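Local coordinates for protein fucose-specific lectin (Aleuria aurantia, PDB 6GKE) that binds L-fucose through a six-bladed beta-propeller with five sugar sites per monomer, preferring alpha-1,6-linked core fucose on glycoproteins, at residues Y181-E191 with G203-I214; R256-A267 with V278-Q288. The protein carries 1 engineered substitution. All coordinates share one frame; numbering follows the deposited sequence.

Both contacts lie where one propeller blade hands the chain to the next. Interaction 1 joins the hairpin of strands 177-183 and 188-194 to the end of strand 199-207 and the crossing to strand 213-219; it is partly buried and ends in a fucose site, so carboxylate and sugar hydroxyls share it with apolar packing. Interaction 2 sets the loop entering strand 267-271 against strands 275-282 and 286-293; it is more buried, holds no sugar, and relies on backbone bonds, bridging waters and proline-aromatic packing. The two meet where Ser-213 OG probably hydrogen-bonds to Ile-266 N.

Interaction 1 of 2, residues Y181-E191 with G203-I214. With FUC (alpha-L-fucopyranose), chain F.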
loop_
_atom_site.group_PDB
_atom_site.type_symbol
_atom_site.label_atom_id
_atom_site.label_comp_id
_atom_site.label_asym_id
_atom_site.label_seq_id
_atom_site.Cartn_x
_atom_site.Cartn_y
_atom_site.Cartn_z
ATOM N N TYR A 181 9.596 25.770 -3.684
ATOM C CA TYR A 181 8.137 25.763 -3.742
ATOM C C TYR A 181 7.615 24.901 -2.599
ATOM O O TYR A 181 8.133 23.827 -2.332
ATOM C CB TYR A 181 7.652 25.248 -5.102
ATOM C CG TYR A 181 8.175 26.103 -6.219
ATOM C CD1 TYR A 181 7.522 27.264 -6.594
ATOM C CD2 TYR A 181 9.389 25.820 -6.819
ATOM C CE1 TYR A 181 8.048 28.109 -7.555
ATOM C CE2 TYR A 181 9.929 26.652 -7.784
ATOM C CZ TYR A 181 9.263 27.808 -8.147
ATOM O OH TYR A 181 9.820 28.645 -9.076
ATOM N N TYR A 182 6.579 25.389 -1.923
ATOM C CA TYR A 182 6.026 24.696 -0.764
ATOM C C TYR A 182 4.568 25.120 -0.612
ATOM O O TYR A 182 4.145 26.073 -1.247
ATOM C CB TYR A 182 6.841 25.031 0.488
ATOM C CG TYR A 182 6.808 26.496 0.844
ATOM C CD1 TYR A 182 7.671 27.403 0.252
ATOM C CD2 TYR A 182 5.868 26.988 1.732
ATOM C CE1 TYR A 182 7.613 28.754 0.543
ATOM C CE2 TYR A 182 5.802 28.336 2.044
ATOM C CZ TYR A 182 6.674 29.224 1.443
ATOM O OH TYR A 182 6.590 30.553 1.748
ATOM N N GLN A 183 3.818 24.424 0.244
ATOM C CA GLN A 183 2.423 24.757 0.452
ATOM C C GLN A 183 2.281 25.438 1.814
ATOM O O GLN A 183 2.587 24.855 2.851
ATOM C CB GLN A 183 1.549 23.510 0.342
ATOM C CG GLN A 183 0.059 23.826 0.385
ATOM C CD GLN A 183 -0.784 22.624 0.042
ATOM O OE1 GLN A 183 -0.480 21.502 0.439
ATOM N NE2 GLN A 183 -1.866 22.851 -0.683
ATOM N N ALA A 184 1.828 26.696 1.778
ATOM C CA ALA A 184 1.676 27.509 2.973
ATOM C C ALA A 184 0.366 27.157 3.675
ATOM O O ALA A 184 -0.459 26.414 3.146
ATOM C CB ALA A 184 1.727 28.969 2.600
ATOM N N THR A 185 0.167 27.738 4.862
ATOM C CA THR A 185 -0.938 27.370 5.732
ATOM C C THR A 185 -2.306 27.733 5.136
ATOM O O THR A 185 -3.299 27.215 5.607
ATOM C CB THR A 185 -0.769 27.982 7.131
ATOM O OG1 THR A 185 -0.539 29.387 7.008
ATOM C CG2 THR A 185 0.364 27.343 7.905
ATOM N N ASP A 186 -2.360 28.615 4.127
ATOM C CA ASP A 186 -3.607 28.945 3.410
ATOM C C ASP A 186 -3.853 27.989 2.229
ATOM O O ASP A 186 -4.730 28.246 1.410
ATOM C CB ASP A 186 -3.605 30.404 2.943
ATOM C CG ASP A 186 -2.445 30.792 2.042
ATOM O OD1 ASP A 186 -1.478 29.995 1.928
ATOM O OD2 ASP A 186 -2.512 31.891 1.461
ATOM N N ASN A 187 -3.067 26.904 2.145
ATOM C CA ASN A 187 -3.112 25.867 1.082
ATOM C C ASN A 187 -2.637 26.388 -0.281
ATOM O O ASN A 187 -2.708 25.659 -1.271
ATOM C CB ASN A 187 -4.487 25.208 0.956
ATOM C CG ASN A 187 -4.783 24.293 2.123
ATOM O OD1 ASN A 187 -3.893 23.640 2.654
ATOM N ND2 ASN A 187 -6.040 24.226 2.521
ATOM N N LYS A 188 -2.095 27.605 -0.331
ATOM C CA LYS A 188 -1.495 28.083 -1.554
ATOM C C LYS A 188 -0.064 27.563 -1.656
ATOM O O LYS A 188 0.697 27.607 -0.686
ATOM C CB LYS A 188 -1.456 29.609 -1.586
ATOM C CG LYS A 188 -2.815 30.278 -1.659
ATOM C CD LYS A 188 -3.256 30.626 -3.054
ATOM C CE LYS A 188 -4.516 31.466 -3.082
ATOM N NZ LYS A 188 -5.567 30.926 -2.190
ATOM N N ILE A 189 0.303 27.114 -2.855
ATOM C CA ILE A 189 1.701 26.912 -3.218
ATOM C C ILE A 189 2.340 28.298 -3.278
ATOM O O ILE A 189 1.791 29.188 -3.928
ATOM C CB ILE A 189 1.889 26.187 -4.569
ATOM C CG1 ILE A 189 0.913 25.026 -4.780
ATOM C CG2 ILE A 189 3.334 25.723 -4.709
ATOM C CD1 ILE A 189 1.098 23.905 -3.801
ATOM N N ARG A 190 3.481 28.460 -2.609
ATOM C CA ARG A 190 4.235 29.701 -2.588
ATOM C C ARG A 190 5.676 29.404 -3.005
ATOM O O ARG A 190 6.073 28.252 -3.136
ATOM C CB ARG A 190 4.204 30.315 -1.186
ATOM C CG ARG A 190 2.817 30.651 -0.667
ATOM C CD ARG A 190 2.222 31.874 -1.326
ATOM N NE ARG A 190 0.980 32.253 -0.673
ATOM C CZ ARG A 190 0.236 33.298 -1.016
ATOM N NH1 ARG A 190 0.630 34.113 -1.982
ATOM N NH2 ARG A 190 -0.908 33.509 -0.384
ATOM N N GLU A 191 6.441 30.480 -3.194
ATOM C CA GLU A 191 7.765 30.428 -3.782
ATOM C C GLU A 191 8.711 31.286 -2.944
ATOM O O GLU A 191 8.380 32.419 -2.612
ATOM C CB GLU A 191 7.681 30.963 -5.211
ATOM C CG GLU A 191 8.990 31.003 -5.975
ATOM C CD GLU A 191 8.857 31.718 -7.308
ATOM O OE1 GLU A 191 8.288 32.830 -7.310
ATOM O OE2 GLU A 191 9.332 31.184 -8.338
ATOM N N GLY A 203 6.991 35.736 -6.671
ATOM C CA GLY A 203 5.697 36.163 -7.184
ATOM C C GLY A 203 4.729 35.017 -7.459
ATOM O O GLY A 203 3.538 35.257 -7.615
ATOM N N PHE A 204 5.215 33.774 -7.535
ATOM C CA PHE A 204 4.359 32.645 -7.877
ATOM C C PHE A 204 3.453 32.268 -6.701
ATOM O O PHE A 204 3.917 32.114 -5.584
ATOM C CB PHE A 204 5.176 31.406 -8.235
ATOM C CG PHE A 204 4.311 30.199 -8.481
ATOM C CD1 PHE A 204 3.487 30.155 -9.594
ATOM C CD2 PHE A 204 4.267 29.142 -7.583
ATOM C CE1 PHE A 204 2.660 29.069 -9.820
ATOM C CE2 PHE A 204 3.436 28.056 -7.813
ATOM C CZ PHE A 204 2.642 28.021 -8.933
ATOM N N SER A 205 2.170 32.024 -6.985
ATOM C CA SER A 205 1.304 31.346 -6.035
ATOM C C SER A 205 0.183 30.632 -6.790
ATOM O O SER A 205 -0.215 31.045 -7.873
ATOM C CB SER A 205 0.757 32.279 -4.978
ATOM O OG SER A 205 -0.175 33.195 -5.526
ATOM N N ALA A 206 -0.324 29.557 -6.187
ATOM C CA ALA A 206 -1.419 28.798 -6.776
ATOM C C ALA A 206 -2.158 28.020 -5.693
ATOM O O ALA A 206 -1.541 27.334 -4.885
ATOM C CB ALA A 206 -0.896 27.842 -7.819
ATOM N N SER A 207 -3.488 28.083 -5.717
ATOM C CA SER A 207 -4.321 27.255 -4.849
ATOM C C SER A 207 -4.150 25.779 -5.224
ATOM O O SER A 207 -4.109 25.432 -6.402
ATOM C CB SER A 207 -5.766 27.658 -4.940
ATOM O OG SER A 207 -5.962 28.957 -4.407
ATOM N N ALA A 208 -4.079 24.914 -4.212
ATOM C CA ALA A 208 -3.973 23.480 -4.421
ATOM C C ALA A 208 -4.665 22.752 -3.270
ATOM O O ALA A 208 -4.817 23.296 -2.177
ATOM C CB ALA A 208 -2.529 23.062 -4.529
ATOM N N SER A 209 -5.069 21.508 -3.535
ATOM C CA SER A 209 -5.601 20.635 -2.502
ATOM C C SER A 209 -4.632 20.586 -1.317
ATOM O O SER A 209 -3.425 20.543 -1.503
ATOM C CB SER A 209 -5.829 19.240 -3.035
ATOM O OG SER A 209 -6.774 19.231 -4.099
ATOM N N ALA A 210 -5.161 20.536 -0.094
ATOM C CA ALA A 210 -4.312 20.395 1.077
ATOM C C ALA A 210 -3.469 19.118 0.961
ATOM O O ALA A 210 -3.999 18.040 0.717
ATOM C CB ALA A 210 -5.152 20.367 2.330
ATOM N N GLY A 211 -2.155 19.252 1.162
ATOM C CA GLY A 211 -1.254 18.111 1.271
ATOM C C GLY A 211 -0.741 17.572 -0.058
ATOM O O GLY A 211 -0.261 16.449 -0.095
ATOM N N VAL A 212 -0.793 18.358 -1.135
ATOM C CA VAL A 212 -0.246 17.899 -2.420
ATOM C C VAL A 212 1.254 17.600 -2.306
ATOM O O VAL A 212 2.015 18.275 -1.604
ATOM C CB VAL A 212 -0.491 18.910 -3.553
ATOM C CG1 VAL A 212 -1.944 18.916 -3.979
ATOM C CG2 VAL A 212 -0.010 20.316 -3.207
ATOM N N SER A 213 1.684 16.608 -3.088
ATOM C CA SER A 213 3.087 16.327 -3.333
ATOM C C SER A 213 3.586 17.276 -4.428
ATOM O O SER A 213 2.922 17.423 -5.442
ATOM C CB SER A 213 3.244 14.867 -3.711
ATOM O OG SER A 213 4.597 14.523 -3.955
ATOM N N ILE A 214 4.750 17.902 -4.215
ATOM C CA ILE A 214 5.255 18.988 -5.070
ATOM C C ILE A 214 6.616 18.592 -5.643
ATOM O O ILE A 214 7.442 18.014 -4.954
ATOM C CB ILE A 214 5.352 20.304 -4.269
ATOM C CG1 ILE A 214 3.977 20.719 -3.741
ATOM C CG2 ILE A 214 6.009 21.420 -5.077
ATOM C CD1 ILE A 214 4.009 21.851 -2.745
HETATM C C1 FUC F . 11.333 36.050 -9.571
HETATM C C2 FUC F . 10.096 35.362 -9.016
HETATM C C3 FUC F . 9.331 34.663 -10.139
HETATM C C4 FUC F . 10.267 33.701 -10.872
HETATM C C5 FUC F . 11.438 34.500 -11.428
HETATM C C6 FUC F . 12.445 33.627 -12.166
HETATM O O1 FUC F . 10.887 37.140 -10.367
HETATM O O2 FUC F . 9.275 36.328 -8.343
HETATM O O3 FUC F . 8.159 34.026 -9.632
HETATM O O4 FUC F . 10.796 32.713 -9.985
HETATM O O5 FUC F . 12.126 35.142 -10.344
HETATM O O HOH W 1 1.788 19.723 0.639
HETATM O O HOH W 2 5.157 33.140 -3.460
#
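Glu-191 OE1 accepts the backbone N-H of Phe-204 at 3.2 Å, a bond that arrives from above the carboxylate plane, while its two oxygens grip alpha-L-fucopyranose. O3 of the sugar donates to Glu-191 OE1 at 2.6 Å and O4 donates to Glu-191 OE2 at 2.7 Å; Gly-203 N adds a bond to O2 of the sugar at 2.9 Å. An extended Glu-191 chain, with CG anti to the backbone N (chi1 179°), carries the carboxylate out to the ligand. There Tyr-181 OH donates to Glu-191 OE2 at 2.7 Å on its anti side, and with Phe-204 N fixes the rotation of the group. Arg-179 and Trp-245 also bond to the sugar. Behind the site Ile-189, in the conformer described here (two are modelled), sets CG2 at the edge of the Phe-204 ring, 3.9 Å from CE2 of Phe-204, and Tyr-181 leans obliquely against that ring with planes 76° apart. Ile-189 and Ala-206 form an antiparallel hydrogen-bonded pair that keeps these strands in register. Further along, CD1 of the same Ile-189 conformer meets Ile-214 CD1 tip to tip and also touches Ala-208 and Val-212. The Gln-183 amide then fastens the crossing chain: OE1 accepts Gly-211 N at 2.9 Å, and NE2 donates to Ser-209 O at 2.9 Å in a nearly straight bond (172°). Its other N-H goes to Asn-187 O, both acceptors lying near the amide plane; these bonds fix the rotation of the amide, whose edge meets the type II turn from Ser-209 to Val-212. Such a passage from the outermost strand of one blade to the innermost strand of the next is characteristic of a beta-propeller, and the fucose pocket is one of five this lectin forms between adjacent blades.

Interaction 2 of 2, residues R256-A267 with V278-Q288; sequences RPTPSLPDTFIA and VFFQASGVSLQ
Pro-259 crosses the Phe-280 ring at about a right angle, its CB lying 3.8 Å from Phe-280 CE2, and Ser-260 CB adds a second oblique touch near CD2. One face of that ring carries Gln-288 CB, offset toward the rim, and Trp-290 meets the ring too. Phe-280 CG sits between backbone N and carbonyl carbon (chi1 65°), which swings the ring to the proline's side. At the edge of the Arg-256 guanidinium, NH2 donates to Gln-288 OE1 at 3.3 Å. The donor stands above the Gln-288 carbonyl plane, not on a lone pair, and the guanidinium and amide planes are 82° apart; a water joins Arg-256 NH1 to the same oxygen. The Phe-279 ring is met edge-on by Ala-267 O, 3.7 Å from its CD2. Arg-256, Pro-259 and Ser-260 belong to the run between outermost strand 249-251 of one propeller blade and innermost strand 267-271 of the next; it ends where Ala-267 and Phe-279 of strand 275-282 form an antiparallel hydrogen-bonded pair, Phe-279 N donating to Ala-267 O at 2.8 Å. Upstream, Leu-261 N donates to Gln-281 O at 3.0 Å, nearly straight at 166°. Between these two anchor points the loop turns away in a type II turn from Leu-261 to Thr-264, pinned by Thr-264 OG1 donating to Leu-261 O at 2.7 Å. A water bridges loop and strand, giving protons to Thr-264 OG1 and Phe-265 O and accepting from Gln-281 N. Thr-264 CG2 presses on Gln-281 OE1 at 3.3 Å; that amide is bonded to Thr-7 N and Leu-5 O, and another water links Gln-281 OE1 to Phe-265 N. Leu-261 CD1 rests against the Ala-282 backbone, and its side chain also packs on Tyr-6 of the second subunit.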
loop_
_atom_site.group_PDB
_atom_site.type_symbol
_atom_site.label_atom_id
_atom_site.label_comp_id
_atom_site.label_asym_id
_atom_site.label_seq_id
_atom_site.Cartn_x
_atom_site.Cartn_y
_atom_site.Cartn_z
ATOM N N ARG A 256 -7.610 7.349 -18.802
ATOM C CA ARG A 256 -7.011 6.893 -17.546
ATOM C C ARG A 256 -7.129 8.001 -16.507
ATOM O O ARG A 256 -6.129 8.598 -16.103
ATOM C CB ARG A 256 -5.554 6.481 -17.769
ATOM C CG ARG A 256 -5.411 5.233 -18.628
ATOM C CD ARG A 256 -3.979 4.766 -18.754
ATOM N NE ARG A 256 -3.394 4.400 -17.473
ATOM C CZ ARG A 256 -2.141 4.001 -17.319
ATOM N NH1 ARG A 256 -1.374 3.842 -18.384
ATOM N NH2 ARG A 256 -1.659 3.774 -16.109
ATOM N N PRO A 257 -8.357 8.307 -16.033
ATOM C CA PRO A 257 -8.537 9.380 -15.062
ATOM C C PRO A 257 -7.799 9.086 -13.751
ATOM O O PRO A 257 -7.694 7.933 -13.327
ATOM C CB PRO A 257 -10.054 9.447 -14.841
ATOM C CG PRO A 257 -10.559 8.086 -15.276
ATOM C CD PRO A 257 -9.622 7.637 -16.379
ATOM N N THR A 258 -7.295 10.163 -13.145
ATOM C CA THR A 258 -6.683 10.180 -11.812
ATOM C C THR A 258 -5.946 8.872 -11.533
ATOM O O THR A 258 -6.307 8.129 -10.621
ATOM C CB THR A 258 -7.735 10.472 -10.734
ATOM O OG1 THR A 258 -8.719 9.436 -10.703
ATOM C CG2 THR A 258 -8.435 11.798 -10.944
ATOM N N PRO A 259 -4.882 8.557 -12.302
ATOM C CA PRO A 259 -4.302 7.216 -12.289
ATOM C C PRO A 259 -3.476 6.832 -11.051
ATOM O O PRO A 259 -3.120 5.667 -10.934
ATOM C CB PRO A 259 -3.417 7.209 -13.549
ATOM C CG PRO A 259 -3.032 8.655 -13.739
ATOM C CD PRO A 259 -4.264 9.426 -13.317
ATOM N N SER A 260 -3.170 7.787 -10.165
ATOM C CA SER A 260 -2.409 7.480 -8.957
ATOM C C SER A 260 -3.328 6.964 -7.846
ATOM O O SER A 260 -4.522 7.226 -7.830
ATOM C CB SER A 260 -1.637 8.674 -8.470
ATOM O OG SER A 260 -2.499 9.726 -8.052
ATOM N N LEU A 261 -2.731 6.245 -6.893
ATOM C CA LEU A 261 -3.451 5.801 -5.709
ATOM C C LEU A 261 -3.552 6.926 -4.685
ATOM O O LEU A 261 -2.752 7.864 -4.669
ATOM C CB LEU A 261 -2.752 4.595 -5.081
ATOM C CG LEU A 261 -2.855 3.281 -5.852
ATOM C CD1 LEU A 261 -1.866 2.279 -5.285
ATOM C CD2 LEU A 261 -4.272 2.720 -5.814
ATOM N N PRO A 262 -4.523 6.838 -3.749
ATOM C CA PRO A 262 -4.598 7.808 -2.659
ATOM C C PRO A 262 -3.285 7.897 -1.870
ATOM O O PRO A 262 -2.596 6.891 -1.674
ATOM C CB PRO A 262 -5.740 7.266 -1.788
ATOM C CG PRO A 262 -6.602 6.507 -2.765
ATOM C CD PRO A 262 -5.609 5.841 -3.690
ATOM N N ASP A 263 -2.967 9.116 -1.421
ATOM C CA ASP A 263 -1.931 9.380 -0.403
ATOM C C ASP A 263 -0.518 9.073 -0.917
ATOM O O ASP A 263 0.412 8.934 -0.128
ATOM C CB ASP A 263 -2.226 8.615 0.888
ATOM C CG ASP A 263 -3.584 8.983 1.446
ATOM O OD1 ASP A 263 -3.834 10.192 1.616
ATOM O OD2 ASP A 263 -4.394 8.069 1.685
ATOM N N THR A 264 -0.339 9.075 -2.242
ATOM C CA THR A 264 0.931 8.768 -2.881
ATOM C C THR A 264 1.669 10.057 -3.266
ATOM O O THR A 264 1.140 11.160 -3.186
ATOM C CB THR A 264 0.716 7.872 -4.104
ATOM O OG1 THR A 264 -0.145 8.554 -5.016
ATOM C CG2 THR A 264 0.150 6.521 -3.728
ATOM N N PHE A 265 2.911 9.879 -3.717
ATOM C CA PHE A 265 3.838 10.982 -3.976
ATOM C C PHE A 265 4.243 11.028 -5.450
ATOM O O PHE A 265 4.074 10.058 -6.187
ATOM C CB PHE A 265 5.061 10.828 -3.068
ATOM C CG PHE A 265 4.680 10.891 -1.613
ATOM C CD1 PHE A 265 4.405 12.109 -1.011
ATOM C CD2 PHE A 265 4.494 9.736 -0.871
ATOM C CE1 PHE A 265 3.983 12.174 0.309
ATOM C CE2 PHE A 265 4.073 9.805 0.449
ATOM C CZ PHE A 265 3.812 11.023 1.033
ATOM N N ILE A 266 4.825 12.166 -5.846
ATOM C CA ILE A 266 5.398 12.319 -7.176
ATOM C C ILE A 266 6.878 12.694 -7.058
ATOM O O ILE A 266 7.375 13.082 -6.003
ATOM C CB ILE A 266 4.641 13.357 -8.035
ATOM C CG1 ILE A 266 4.755 14.784 -7.487
ATOM C CG2 ILE A 266 3.201 12.921 -8.223
ATOM C CD1 ILE A 266 4.242 15.855 -8.431
ATOM N N ALA A 267 7.577 12.594 -8.188
ATOM C CA ALA A 267 8.915 13.140 -8.348
ATOM C C ALA A 267 9.087 13.520 -9.815
ATOM O O ALA A 267 8.448 12.922 -10.676
ATOM C CB ALA A 267 9.969 12.140 -7.931
ATOM N N VAL A 278 7.613 12.748 -14.932
ATOM C CA VAL A 278 6.973 12.954 -13.632
ATOM C C VAL A 278 6.423 11.601 -13.179
ATOM O O VAL A 278 5.475 11.075 -13.767
ATOM C CB VAL A 278 5.873 14.032 -13.649
ATOM C CG1 VAL A 278 5.333 14.258 -12.242
ATOM C CG2 VAL A 278 6.368 15.339 -14.242
ATOM N N PHE A 279 7.046 11.050 -12.136
ATOM C CA PHE A 279 6.750 9.718 -11.624
ATOM C C PHE A 279 5.605 9.764 -10.613
ATOM O O PHE A 279 5.463 10.738 -9.872
ATOM C CB PHE A 279 7.992 9.125 -10.961
ATOM C CG PHE A 279 9.115 8.931 -11.939
ATOM C CD1 PHE A 279 9.209 7.756 -12.666
ATOM C CD2 PHE A 279 10.030 9.943 -12.192
ATOM C CE1 PHE A 279 10.218 7.580 -13.599
ATOM C CE2 PHE A 279 11.032 9.767 -13.135
ATOM C CZ PHE A 279 11.122 8.590 -13.840
ATOM N N PHE A 280 4.815 8.683 -10.591
ATOM C CA PHE A 280 3.724 8.533 -9.649
ATOM C C PHE A 280 3.540 7.047 -9.327
ATOM O O PHE A 280 4.119 6.170 -9.974
ATOM C CB PHE A 280 2.443 9.185 -10.188
ATOM C CG PHE A 280 1.832 8.576 -11.426
ATOM C CD1 PHE A 280 2.223 8.987 -12.694
ATOM C CD2 PHE A 280 0.822 7.632 -11.325
ATOM C CE1 PHE A 280 1.630 8.455 -13.828
ATOM C CE2 PHE A 280 0.231 7.099 -12.460
ATOM C CZ PHE A 280 0.634 7.511 -13.708
ATOM N N GLN A 281 2.730 6.784 -8.297
ATOM C CA GLN A 281 2.494 5.426 -7.820
ATOM C C GLN A 281 1.024 5.066 -8.040
ATOM O O GLN A 281 0.126 5.794 -7.619
ATOM C CB GLN A 281 2.888 5.296 -6.350
ATOM C CG GLN A 281 2.697 3.890 -5.795
ATOM C CD GLN A 281 3.185 3.780 -4.370
ATOM O OE1 GLN A 281 2.692 4.464 -3.476
ATOM N NE2 GLN A 281 4.179 2.931 -4.143
ATOM N N ALA A 282 0.809 3.903 -8.667
ATOM C CA ALA A 282 -0.508 3.451 -9.084
ATOM C C ALA A 282 -0.747 2.017 -8.603
ATOM O O ALA A 282 0.130 1.377 -8.031
ATOM C CB ALA A 282 -0.618 3.531 -10.586
ATOM N N SER A 283 -1.955 1.514 -8.862
ATOM C CA SER A 283 -2.285 0.130 -8.560
ATOM C C SER A 283 -1.245 -0.794 -9.199
ATOM O O SER A 283 -0.719 -0.518 -10.275
ATOM C CB SER A 283 -3.672 -0.218 -9.020
ATOM O OG SER A 283 -3.754 -0.166 -10.434
ATOM N N GLY A 284 -0.943 -1.896 -8.508
ATOM C CA GLY A 284 0.072 -2.821 -8.992
ATOM C C GLY A 284 0.764 -3.584 -7.867
ATOM O O GLY A 284 0.715 -4.810 -7.852
ATOM N N VAL A 285 1.418 -2.905 -6.915
ATOM C CA VAL A 285 1.651 -1.469 -6.830
ATOM C C VAL A 285 2.758 -1.082 -7.818
ATOM O O VAL A 285 3.853 -1.634 -7.763
ATOM C CB VAL A 285 2.037 -1.097 -5.381
ATOM C CG1 VAL A 285 2.531 0.336 -5.258
ATOM C CG2 VAL A 285 0.895 -1.348 -4.409
ATOM N N SER A 286 2.473 -0.117 -8.696
ATOM C CA SER A 286 3.353 0.159 -9.823
ATOM C C SER A 286 3.937 1.572 -9.752
ATOM O O SER A 286 3.332 2.501 -9.207
ATOM C CB SER A 286 2.645 -0.069 -11.135
ATOM O OG SER A 286 1.511 0.774 -11.268
ATOM N N LEU A 287 5.136 1.695 -10.330
ATOM C CA LEU A 287 5.816 2.963 -10.537
ATOM C C LEU A 287 5.621 3.353 -12.001
ATOM O O LEU A 287 6.091 2.666 -12.909
ATOM C CB LEU A 287 7.292 2.793 -10.170
ATOM C CG LEU A 287 8.191 4.016 -10.333
ATOM C CD1 LEU A 287 7.635 5.239 -9.624
ATOM C CD2 LEU A 287 9.585 3.699 -9.817
ATOM N N GLN A 288 4.874 4.439 -12.199
ATOM C CA GLN A 288 4.491 4.927 -13.502
ATOM C C GLN A 288 5.109 6.305 -13.715
ATOM O O GLN A 288 5.635 6.912 -12.782
ATOM C CB GLN A 288 2.973 5.084 -13.594
ATOM C CG GLN A 288 2.172 3.876 -13.153
ATOM C CD GLN A 288 1.592 3.059 -14.279
ATOM O OE1 GLN A 288 1.541 3.481 -15.436
ATOM N NE2 GLN A 288 1.109 1.884 -13.917
HETATM O O HOH W 3 0.877 2.328 -17.726
HETATM O O HOH W 4 -4.008 3.396 -9.504
HETATM O O HOH W 5 1.594 9.179 -7.074
HETATM O O HOH W 6 3.771 7.103 -3.213
#